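PDB 3BM3: PspGI restriction endonuclease from Pyrococcus sp. GI-H, which binds DNA, seen here in complex with its substrate duplex, and probably cleaves it site-specifically as a type II restriction endonuclease. Local coordinates for residues T20-E25 with I106-K110; L111-I117 with F250-I254; H121-I125 with G134-A138; W188-F192 with F246-F250. The protein carries 2 engineered substitutions. All coordinates share one frame. Residues are numbered along the deposited sequence.

Interaction 1: T20-E25 with I106-K110; sequences TNEIIE and IIFTK
A salt bridge at the open end of a helix-helix crossing joins Lys110 NZ to Glu25 OE2 at 2.8 Å, and the lysine donates a hydrogen bond along the same line. Both segments are regular alpha-helix, the first turns of helix 20-31 and the late part of helix 85-115; their axes approach to 11.1 Å and cross at -52°. To span the gap, Lys110 starts m, m and then extends t, t, while Glu25 is folded m, m, so that the two charged ends meet beside an apolar interface. Beneath them Ile24 (m, m) packs against two successive isoleucines of the other helix: its CG2 is 3.7 Å from Ile106 CG2, and its CD1 3.7 Å from Ile107 CG1. The nearest CA pairs are Asn21-Ile106 (7.0 Å) and Ile24-Ile107 (7.6 Å). Helix 52-80 packs on Ile24 and Ile107 through Ala63, Ala56 and Glu60, making this a three-helix junction of the helical part of the chain. At the N-terminal turn, Ile106 CD1 (m, t) reaches Thr20 CG2 and Asn21 N, each at 3.8 Å.

Interaction 2: L111-I117 with F250-I254; sequences LLNKFGI and FDDII
Phe115 lays one ring face over the CB of Phe250, a CH-pi contact with CB 3.6 Å from the ring centroid and 16° off the normal. The two rings are nearly parallel, planes at 8°, but slid apart with centroids 5.2 Å from each other, so they barely overlap. Phe115, chi1 m, belongs to the last turn of helix 85-115; Phe250, also m, opens the 250-254 part of helix 249-259. The short axes pass at 10.6 Å with a crossing angle of -49°, and the CA pairs Leu112-Phe250 (7.0 Å) and Ile117-Ile254 (7.1 Å) set the register. Leu111 CB lies 3.4 Å from Phe250 CE1, while Leu112 CD2 approaches the edge of that ring. Leu112 CD2 also meets Ile253 CD1 at 3.8 Å.

A Schellman motif then turns the chain: Gly116 has positive phi (71°), with Gly116 N bonded to Asn113 O and Ile117 N to Leu112 O, both 2.9 Å. The turn brings Ile117 back against the partner helix, its CG2 3.6 Å from Ile253 CG2. Ile141, on edge strand 139-141 of the five-stranded sheet, packs on Ile117 and Ile253. With no hydrogen bond between the segments, the two helices are held together here by shape and apolar burial.

Interaction 3: H121-I125 with G134-A138; sequences HDRVI and GEKPA. Engineered in segment 134-138: Ala138 (natural residue Asp).
Backbone hydrogen bonds define the far end of this contact: Ile125 N donates to Glu135 O at 2.7 Å, almost straight, and Glu135 N returns to Ile125 O at 3.0 Å. They make Ile125 and Glu135 an antiparallel hydrogen-bonded pair, CA-CA 5.0 Å, with both side chains on the same face. CA-H...O contacts supplement them, from Val124 CA to Glu135 O (3.4 Å) and from Gly134 CA to Ile125 O (3.3 Å); a side chain on Gly134 would collide with that carbonyl. The segments run 154° apart, closing a beta-hairpin whose strands 125-126 and 134-135 form a small two-stranded sheet, separate from the five-stranded one, in this member of the PDDEXK clan.

Beyond the bridge, water and charge take over. One water accepts from Asp122 N (2.6 Å) and donates to Pro137 O (2.9 Å). Asp122, with positive phi (69°), turns its carboxylate so that OD1 meets Lys136 NZ in a very short 2.5 Å salt bridge; Lys136 also packs on a DNA sugar. Glu135 instead directs its carboxylate to Tyr199 and Arg168 of the second subunit.

Apolar contact is local: Ile125 CD1 (m, t) touches Pro137 CG at 3.8 Å, and both side chains meet Leu156 of strand 155-160. Ala138, an engineered residue that is Asp in the natural protein, has its CA 5.7 Å from that of His121.

Interaction 4: W188-F192 with F246-F250; sequences WFVGF and FSDIF
Residues 188-191 are extended, in strand 186-191; the side chains of 188-190 alternate: Trp188 and Val190 have CA-to-CB bonds directed at the other segment, whereas Phe189 points away. Facing them, 246-248 adopt helical phi/psi without regular helix bonds and lead into helix 249-259; Ile249 N bonds to Phe246 O at 3.0 Å, drawing the chain into a turn. The CA atoms of Val190 and Phe246, 7.0 Å apart, mark the closest register. No hydrogen bond links the two segments.

Val190 (t) occupies the middle. Its CG1 lies 3.7 Å from Phe246 CD1, at the edge of that ring, and its CG2 touches Ile249 CD1 at 3.4 Å, a reach allowed by the t, t rotamer of Ile249. Toward the start of the strand segment, Trp188 presents its indole edge to the same isoleucine, CE3 to CG1 3.8 Å. At the other end Phe192 makes a T-shaped pair with Phe246: the edge of Phe192 meets the face of Phe246, centroids 5.1 Å apart and planes at 63°, with Phe192 CE1 4.0 Å from Phe246 CG.

This is sheet-to-helix packing in the alpha/beta core. Strand 186-191 runs between parallel strands 155-160 and 211-214; Ile157 of the former touches both Val190 and Ile249, while Phe108 and Leu111 of helix 85-115 cover Ile249 and Phe246.

Overall arrangement
Interactions 1, 2 and 4 illustrate how one long helix can tie a helical region to a sheet. Helix 85-115 serves both interaction 1 and interaction 2, whose centres are 16 Å apart, and Phe108 connects them, its CE1 3.8 Å from Phe250 CZ. Phe250 is shared by interactions 2 and 4 (centres 11 Å apart), where Ile253 CG1 also meets Trp188 CZ3 at 3.7 Å; Phe108 CD1 touches Phe246 CE1 at 3.6 Å. Interaction 3 stands apart, nested in the chain loop closed by interaction 2, with centres 19 Å apart. Nearest atoms of interactions 1 and 3 lie about 4 Å from the DNA, against about 6 Å for interaction 4 and 14 Å for interaction 2.

Interaction 1: T20-E25 with I106-K110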
# COMPACT_ATOMS: atom_id res chain seq x y z
N THR C 20 16.81 -13.12 5.01
CA THR C 20 16.65 -12.22 6.14
C THR C 20 16.77 -12.95 7.48
O THR C 20 17.40 -12.44 8.39
CB THR C 20 15.31 -11.47 6.07
OG1 THR C 20 15.26 -10.75 4.85
CG2 THR C 20 15.14 -10.49 7.21
N ASN C 21 16.18 -14.13 7.58
CA ASN C 21 16.26 -14.88 8.84
C ASN C 21 17.71 -15.11 9.24
O ASN C 21 18.09 -14.92 10.41
CB ASN C 21 15.45 -16.19 8.75
CG ASN C 21 16.03 -17.21 7.77
OD1 ASN C 21 16.53 -16.89 6.69
ND2 ASN C 21 15.95 -18.47 8.15
N GLU C 22 18.55 -15.47 8.27
CA GLU C 22 19.97 -15.70 8.55
C GLU C 22 20.68 -14.42 8.96
O GLU C 22 21.50 -14.43 9.88
CB GLU C 22 20.65 -16.36 7.34
CG GLU C 22 20.08 -17.74 7.07
CD GLU C 22 20.69 -18.48 5.91
OE1 GLU C 22 21.76 -18.05 5.39
OE2 GLU C 22 20.10 -19.52 5.52
N ILE C 23 20.34 -13.33 8.29
CA ILE C 23 20.94 -12.05 8.59
C ILE C 23 20.52 -11.59 9.97
O ILE C 23 21.34 -11.07 10.71
CB ILE C 23 20.58 -11.01 7.52
CG1 ILE C 23 21.20 -11.43 6.17
CG2 ILE C 23 21.05 -9.65 7.94
CD1 ILE C 23 20.90 -10.47 5.02
N ILE C 24 19.25 -11.80 10.31
CA ILE C 24 18.75 -11.43 11.63
C ILE C 24 19.50 -12.24 12.70
O ILE C 24 19.92 -11.70 13.76
CB ILE C 24 17.23 -11.63 11.73
CG1 ILE C 24 16.48 -10.57 10.89
CG2 ILE C 24 16.71 -11.56 13.21
CD1 ILE C 24 16.47 -9.20 11.51
N GLU C 25 19.68 -13.53 12.43
CA GLU C 25 20.43 -14.38 13.39
C GLU C 25 21.86 -13.88 13.53
O GLU C 25 22.39 -13.82 14.64
CB GLU C 25 20.40 -15.85 13.01
CG GLU C 25 19.02 -16.53 13.13
CD GLU C 25 18.39 -16.44 14.54
OE1 GLU C 25 19.13 -16.42 15.56
OE2 GLU C 25 17.14 -16.37 14.63
N ILE C 106 10.26 -10.66 11.63
CA ILE C 106 11.10 -11.62 12.36
C ILE C 106 11.50 -11.13 13.75
O ILE C 106 11.41 -11.87 14.73
CB ILE C 106 12.34 -11.99 11.56
CG1 ILE C 106 11.91 -12.74 10.30
CG2 ILE C 106 13.29 -12.80 12.45
CD1 ILE C 106 12.99 -12.92 9.25
N ILE C 107 11.93 -9.89 13.80
CA ILE C 107 12.28 -9.26 15.05
C ILE C 107 11.11 -9.32 16.03
O ILE C 107 11.28 -9.70 17.18
CB ILE C 107 12.73 -7.83 14.76
CG1 ILE C 107 14.07 -7.90 14.01
CG2 ILE C 107 12.83 -7.04 16.04
CD1 ILE C 107 14.53 -6.53 13.47
N PHE C 108 9.91 -9.02 15.54
CA PHE C 108 8.72 -9.09 16.34
C PHE C 108 8.57 -10.50 16.93
O PHE C 108 8.28 -10.63 18.13
CB PHE C 108 7.50 -8.69 15.52
CG PHE C 108 6.29 -8.39 16.35
CD1 PHE C 108 6.15 -7.14 16.93
CD2 PHE C 108 5.28 -9.34 16.54
CE1 PHE C 108 5.03 -6.85 17.71
CE2 PHE C 108 4.17 -9.03 17.30
CZ PHE C 108 4.06 -7.79 17.87
N THR C 109 8.78 -11.54 16.12
CA THR C 109 8.66 -12.92 16.62
C THR C 109 9.68 -13.23 17.71
O THR C 109 9.40 -13.98 18.62
CB THR C 109 8.74 -13.99 15.50
OG1 THR C 109 10.07 -14.07 14.98
CG2 THR C 109 7.83 -13.62 14.38
N LYS C 110 10.87 -12.68 17.58
CA LYS C 110 11.90 -12.91 18.57
C LYS C 110 11.45 -12.38 19.91
O LYS C 110 11.71 -13.00 20.96
CB LYS C 110 13.18 -12.22 18.12
CG LYS C 110 13.75 -12.77 16.84
CD LYS C 110 13.93 -14.30 16.90
CE LYS C 110 14.65 -14.84 15.68
NZ LYS C 110 14.50 -16.35 15.57

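Interaction 2: L111-I117 with F250-I254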
# COMPACT_ATOMS: atom_id res chain seq x y z
N LEU C 111 10.80 -11.22 19.87
CA LEU C 111 10.23 -10.62 21.09
C LEU C 111 9.06 -11.44 21.62
O LEU C 111 9.01 -11.74 22.79
CB LEU C 111 9.81 -9.19 20.86
CG LEU C 111 11.01 -8.24 20.69
CD1 LEU C 111 10.64 -6.96 19.94
CD2 LEU C 111 11.62 -7.92 22.06
N LEU C 112 8.18 -11.88 20.72
CA LEU C 112 7.09 -12.75 21.13
C LEU C 112 7.64 -13.99 21.87
O LEU C 112 7.16 -14.36 22.93
CB LEU C 112 6.25 -13.17 19.93
CG LEU C 112 5.41 -12.03 19.31
CD1 LEU C 112 4.68 -12.60 18.10
CD2 LEU C 112 4.40 -11.35 20.29
N ASN C 113 8.65 -14.61 21.30
CA ASN C 113 9.22 -15.83 21.87
C ASN C 113 9.73 -15.59 23.26
O ASN C 113 9.49 -16.39 24.16
CB ASN C 113 10.36 -16.34 21.01
CG ASN C 113 9.88 -16.94 19.72
OD1 ASN C 113 8.69 -17.21 19.56
ND2 ASN C 113 10.79 -17.15 18.80
N LYS C 114 10.42 -14.46 23.43
CA LYS C 114 11.03 -14.11 24.70
C LYS C 114 9.97 -14.02 25.79
O LYS C 114 10.20 -14.48 26.91
CB LYS C 114 11.81 -12.80 24.60
CG LYS C 114 12.53 -12.39 25.90
CD LYS C 114 13.57 -13.44 26.30
CE LYS C 114 14.38 -13.04 27.55
NZ LYS C 114 13.51 -12.62 28.67
N PHE C 115 8.80 -13.47 25.45
CA PHE C 115 7.71 -13.33 26.38
C PHE C 115 6.84 -14.58 26.50
O PHE C 115 5.92 -14.60 27.30
CB PHE C 115 6.84 -12.13 26.01
CG PHE C 115 7.50 -10.81 26.24
CD1 PHE C 115 7.50 -10.23 27.48
CD2 PHE C 115 8.16 -10.17 25.23
CE1 PHE C 115 8.14 -9.01 27.69
CE2 PHE C 115 8.79 -8.98 25.42
CZ PHE C 115 8.78 -8.38 26.65
N GLY C 116 7.16 -15.62 25.72
CA GLY C 116 6.40 -16.87 25.72
C GLY C 116 5.05 -16.71 25.09
O GLY C 116 4.13 -17.44 25.41
N ILE C 117 4.89 -15.71 24.23
CA ILE C 117 3.62 -15.46 23.59
C ILE C 117 3.56 -16.40 22.43
O ILE C 117 4.37 -16.31 21.50
CB ILE C 117 3.48 -14.01 23.11
CG1 ILE C 117 3.51 -13.08 24.34
CG2 ILE C 117 2.22 -13.80 22.25
CD1 ILE C 117 3.73 -11.62 23.98
N PHE C 250 3.74 -6.24 24.12
CA PHE C 250 4.05 -7.56 24.65
C PHE C 250 3.32 -7.83 25.95
O PHE C 250 2.62 -8.86 26.07
CB PHE C 250 5.56 -7.71 24.73
CG PHE C 250 6.18 -7.50 23.39
CD1 PHE C 250 6.05 -8.47 22.43
CD2 PHE C 250 6.72 -6.28 23.03
CE1 PHE C 250 6.54 -8.26 21.17
CE2 PHE C 250 7.20 -6.06 21.78
CZ PHE C 250 7.11 -7.05 20.84
N ASP C 251 3.38 -6.89 26.87
CA ASP C 251 2.62 -7.03 28.09
C ASP C 251 1.12 -6.93 27.80
O ASP C 251 0.32 -7.60 28.41
CB ASP C 251 3.05 -5.97 29.09
CG ASP C 251 2.35 -6.13 30.42
OD1 ASP C 251 2.45 -7.24 30.95
OD2 ASP C 251 1.66 -5.17 30.86
N ASP C 252 0.73 -6.10 26.82
CA ASP C 252 -0.69 -5.98 26.45
C ASP C 252 -1.21 -7.34 25.99
O ASP C 252 -2.34 -7.73 26.30
CB ASP C 252 -0.87 -4.96 25.35
CG ASP C 252 -0.74 -3.52 25.82
OD1 ASP C 252 -0.55 -3.27 27.03
OD2 ASP C 252 -0.86 -2.62 24.95
N ILE C 253 -0.40 -8.05 25.22
CA ILE C 253 -0.80 -9.37 24.75
C ILE C 253 -0.92 -10.31 25.95
O ILE C 253 -1.89 -11.05 26.10
CB ILE C 253 0.21 -9.95 23.77
CG1 ILE C 253 0.17 -9.18 22.45
CG2 ILE C 253 -0.09 -11.41 23.51
CD1 ILE C 253 1.44 -9.41 21.60
N ILE C 254 0.09 -10.27 26.80
CA ILE C 254 0.10 -11.10 28.03
C ILE C 254 -1.18 -10.84 28.84
O ILE C 254 -1.85 -11.77 29.29
CB ILE C 254 1.35 -10.82 28.89
CG1 ILE C 254 2.58 -11.48 28.24
CG2 ILE C 254 1.15 -11.37 30.31
CD1 ILE C 254 3.91 -10.96 28.72

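Interaction 3: H121-I125 with G134-A138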
# COMPACT_ATOMS: atom_id res chain seq x y z
N HIS C 121 2.14 -17.15 12.36
CA HIS C 121 2.40 -16.22 11.30
C HIS C 121 2.12 -16.98 10.01
O HIS C 121 2.14 -18.20 9.99
CB HIS C 121 3.87 -15.79 11.37
CG HIS C 121 4.30 -14.89 10.26
ND1 HIS C 121 5.10 -15.33 9.23
CD2 HIS C 121 4.06 -13.58 10.02
CE1 HIS C 121 5.33 -14.33 8.40
NE2 HIS C 121 4.71 -13.25 8.86
N ASP C 122 1.83 -16.26 8.95
CA ASP C 122 1.55 -16.89 7.67
C ASP C 122 0.24 -17.66 7.64
O ASP C 122 0.06 -18.54 6.78
CB ASP C 122 2.72 -17.81 7.26
CG ASP C 122 3.18 -17.58 5.83
OD1 ASP C 122 2.82 -16.53 5.23
OD2 ASP C 122 3.92 -18.46 5.31
N ARG C 123 -0.69 -17.37 8.55
CA ARG C 123 -1.95 -18.08 8.50
C ARG C 123 -2.97 -17.23 7.76
O ARG C 123 -3.03 -16.03 7.95
CB ARG C 123 -2.40 -18.46 9.91
CG ARG C 123 -1.39 -19.35 10.62
CD ARG C 123 -0.94 -20.54 9.76
NE ARG C 123 -0.38 -21.60 10.61
CZ ARG C 123 0.86 -21.63 11.10
NH1 ARG C 123 1.73 -20.68 10.83
NH2 ARG C 123 1.23 -22.64 11.87
N VAL C 124 -3.71 -17.87 6.88
CA VAL C 124 -4.76 -17.24 6.13
C VAL C 124 -6.08 -17.53 6.82
O VAL C 124 -6.42 -18.71 7.11
CB VAL C 124 -4.76 -17.75 4.70
CG1 VAL C 124 -5.85 -17.06 3.88
CG2 VAL C 124 -3.37 -17.51 4.10
N ILE C 125 -6.81 -16.46 7.10
CA ILE C 125 -8.13 -16.57 7.67
C ILE C 125 -9.09 -16.58 6.49
O ILE C 125 -9.28 -15.58 5.82
CB ILE C 125 -8.45 -15.40 8.61
CG1 ILE C 125 -7.44 -15.36 9.75
CG2 ILE C 125 -9.90 -15.54 9.12
CD1 ILE C 125 -7.64 -14.18 10.68
N GLY C 134 -7.67 -15.44 1.58
CA GLY C 134 -8.31 -14.81 2.71
C GLY C 134 -7.47 -13.71 3.28
O GLY C 134 -6.58 -13.17 2.62
N GLU C 135 -7.76 -13.36 4.52
CA GLU C 135 -7.04 -12.33 5.19
C GLU C 135 -5.86 -12.90 5.97
O GLU C 135 -5.91 -14.04 6.47
CB GLU C 135 -7.96 -11.50 6.05
CG GLU C 135 -9.01 -10.80 5.26
CD GLU C 135 -8.41 -9.90 4.19
OE1 GLU C 135 -7.72 -8.95 4.55
OE2 GLU C 135 -8.59 -10.22 3.00
N LYS C 136 -4.79 -12.12 6.06
CA LYS C 136 -3.52 -12.62 6.55
C LYS C 136 -2.87 -11.61 7.50
O LYS C 136 -1.90 -10.92 7.16
CB LYS C 136 -2.62 -13.00 5.38
CG LYS C 136 -1.39 -13.78 5.80
CD LYS C 136 -0.42 -13.95 4.64
CE LYS C 136 1.00 -13.88 5.14
NZ LYS C 136 1.93 -14.47 4.17
N PRO C 137 -3.39 -11.54 8.73
CA PRO C 137 -2.72 -10.74 9.72
C PRO C 137 -1.29 -11.26 9.84
O PRO C 137 -1.03 -12.47 9.68
CB PRO C 137 -3.50 -11.02 11.01
CG PRO C 137 -4.67 -11.81 10.66
CD PRO C 137 -4.59 -12.23 9.24
N ALA C 138 -0.35 -10.37 10.13
CA ALA C 138 1.02 -10.78 10.37
C ALA C 138 1.08 -11.82 11.46
O ALA C 138 1.78 -12.81 11.33
CB ALA C 138 1.94 -9.61 10.75
O HOH W 1 1.14 -13.81 8.29

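Interaction 4: W188-F192 with F246-F250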
# COMPACT_ATOMS: atom_id res chain seq x y z
N TRP C 188 -5.22 -5.35 16.09
CA TRP C 188 -4.27 -4.35 16.55
C TRP C 188 -3.32 -4.04 15.41
O TRP C 188 -2.94 -4.92 14.66
CB TRP C 188 -3.46 -4.83 17.75
CG TRP C 188 -4.27 -5.17 18.97
CD1 TRP C 188 -5.61 -5.09 19.13
CD2 TRP C 188 -3.75 -5.70 20.20
NE1 TRP C 188 -5.97 -5.54 20.38
CE2 TRP C 188 -4.84 -5.89 21.06
CE3 TRP C 188 -2.46 -5.96 20.68
CZ2 TRP C 188 -4.68 -6.37 22.36
CZ3 TRP C 188 -2.32 -6.47 21.96
CH2 TRP C 188 -3.41 -6.64 22.78
N PHE C 189 -2.95 -2.78 15.31
CA PHE C 189 -2.05 -2.33 14.26
C PHE C 189 -0.77 -1.90 14.91
O PHE C 189 -0.75 -1.13 15.87
CB PHE C 189 -2.64 -1.13 13.56
CG PHE C 189 -1.76 -0.55 12.49
CD1 PHE C 189 -1.87 -1.01 11.19
CD2 PHE C 189 -0.83 0.40 12.78
CE1 PHE C 189 -1.02 -0.52 10.19
CE2 PHE C 189 0.00 0.90 11.78
CZ PHE C 189 -0.12 0.45 10.50
N VAL C 190 0.32 -2.34 14.31
CA VAL C 190 1.66 -1.96 14.72
C VAL C 190 2.39 -1.33 13.53
O VAL C 190 2.49 -1.96 12.50
CB VAL C 190 2.47 -3.18 15.18
CG1 VAL C 190 3.87 -2.77 15.55
CG2 VAL C 190 1.78 -3.89 16.30
N GLY C 191 2.88 -0.12 13.73
CA GLY C 191 3.68 0.56 12.74
C GLY C 191 5.00 0.84 13.38
O GLY C 191 5.09 0.97 14.61
N PHE C 192 6.04 0.84 12.59
CA PHE C 192 7.36 1.09 13.12
C PHE C 192 7.93 2.28 12.35
O PHE C 192 8.92 2.19 11.64
CB PHE C 192 8.22 -0.16 13.00
CG PHE C 192 9.26 -0.28 14.08
CD1 PHE C 192 8.86 -0.37 15.38
CD2 PHE C 192 10.61 -0.33 13.78
CE1 PHE C 192 9.80 -0.45 16.41
CE2 PHE C 192 11.53 -0.43 14.79
CZ PHE C 192 11.10 -0.52 16.11
N PHE C 246 5.01 0.76 20.89
CA PHE C 246 5.40 -0.58 20.47
C PHE C 246 5.83 -1.45 21.64
O PHE C 246 5.45 -2.60 21.76
CB PHE C 246 6.54 -0.46 19.46
CG PHE C 246 7.11 -1.78 19.05
CD1 PHE C 246 6.54 -2.50 18.03
CD2 PHE C 246 8.21 -2.32 19.70
CE1 PHE C 246 7.08 -3.70 17.63
CE2 PHE C 246 8.74 -3.54 19.31
CZ PHE C 246 8.16 -4.22 18.28
N SER C 247 6.62 -0.88 22.53
CA SER C 247 7.12 -1.68 23.62
C SER C 247 6.03 -2.27 24.47
O SER C 247 6.25 -3.28 25.17
CB SER C 247 8.06 -0.84 24.47
OG SER C 247 9.26 -0.67 23.78
N ASP C 248 4.86 -1.63 24.48
CA ASP C 248 3.77 -2.04 25.34
C ASP C 248 3.04 -3.25 24.82
O ASP C 248 2.25 -3.87 25.56
CB ASP C 248 2.71 -0.94 25.43
CG ASP C 248 3.17 0.29 26.14
OD1 ASP C 248 4.23 0.27 26.73
OD2 ASP C 248 2.44 1.28 26.08
N ILE C 249 3.24 -3.60 23.55
CA ILE C 249 2.36 -4.59 22.97
C ILE C 249 2.55 -5.96 23.65
O ILE C 249 1.64 -6.73 23.74
CB ILE C 249 2.51 -4.69 21.46
CG1 ILE C 249 1.33 -5.46 20.86
CG2 ILE C 249 3.89 -5.30 21.07
CD1 ILE C 249 1.22 -5.40 19.35
N PHE C 250 3.74 -6.24 24.12
CA PHE C 250 4.05 -7.56 24.65
C PHE C 250 3.32 -7.83 25.95
O PHE C 250 2.62 -8.86 26.07
CB PHE C 250 5.56 -7.71 24.73
CG PHE C 250 6.18 -7.50 23.39
CD1 PHE C 250 6.05 -8.47 22.43
CD2 PHE C 250 6.72 -6.28 23.03
CE1 PHE C 250 6.54 -8.26 21.17
CE2 PHE C 250 7.20 -6.06 21.78
CZ PHE C 250 7.11 -7.05 20.84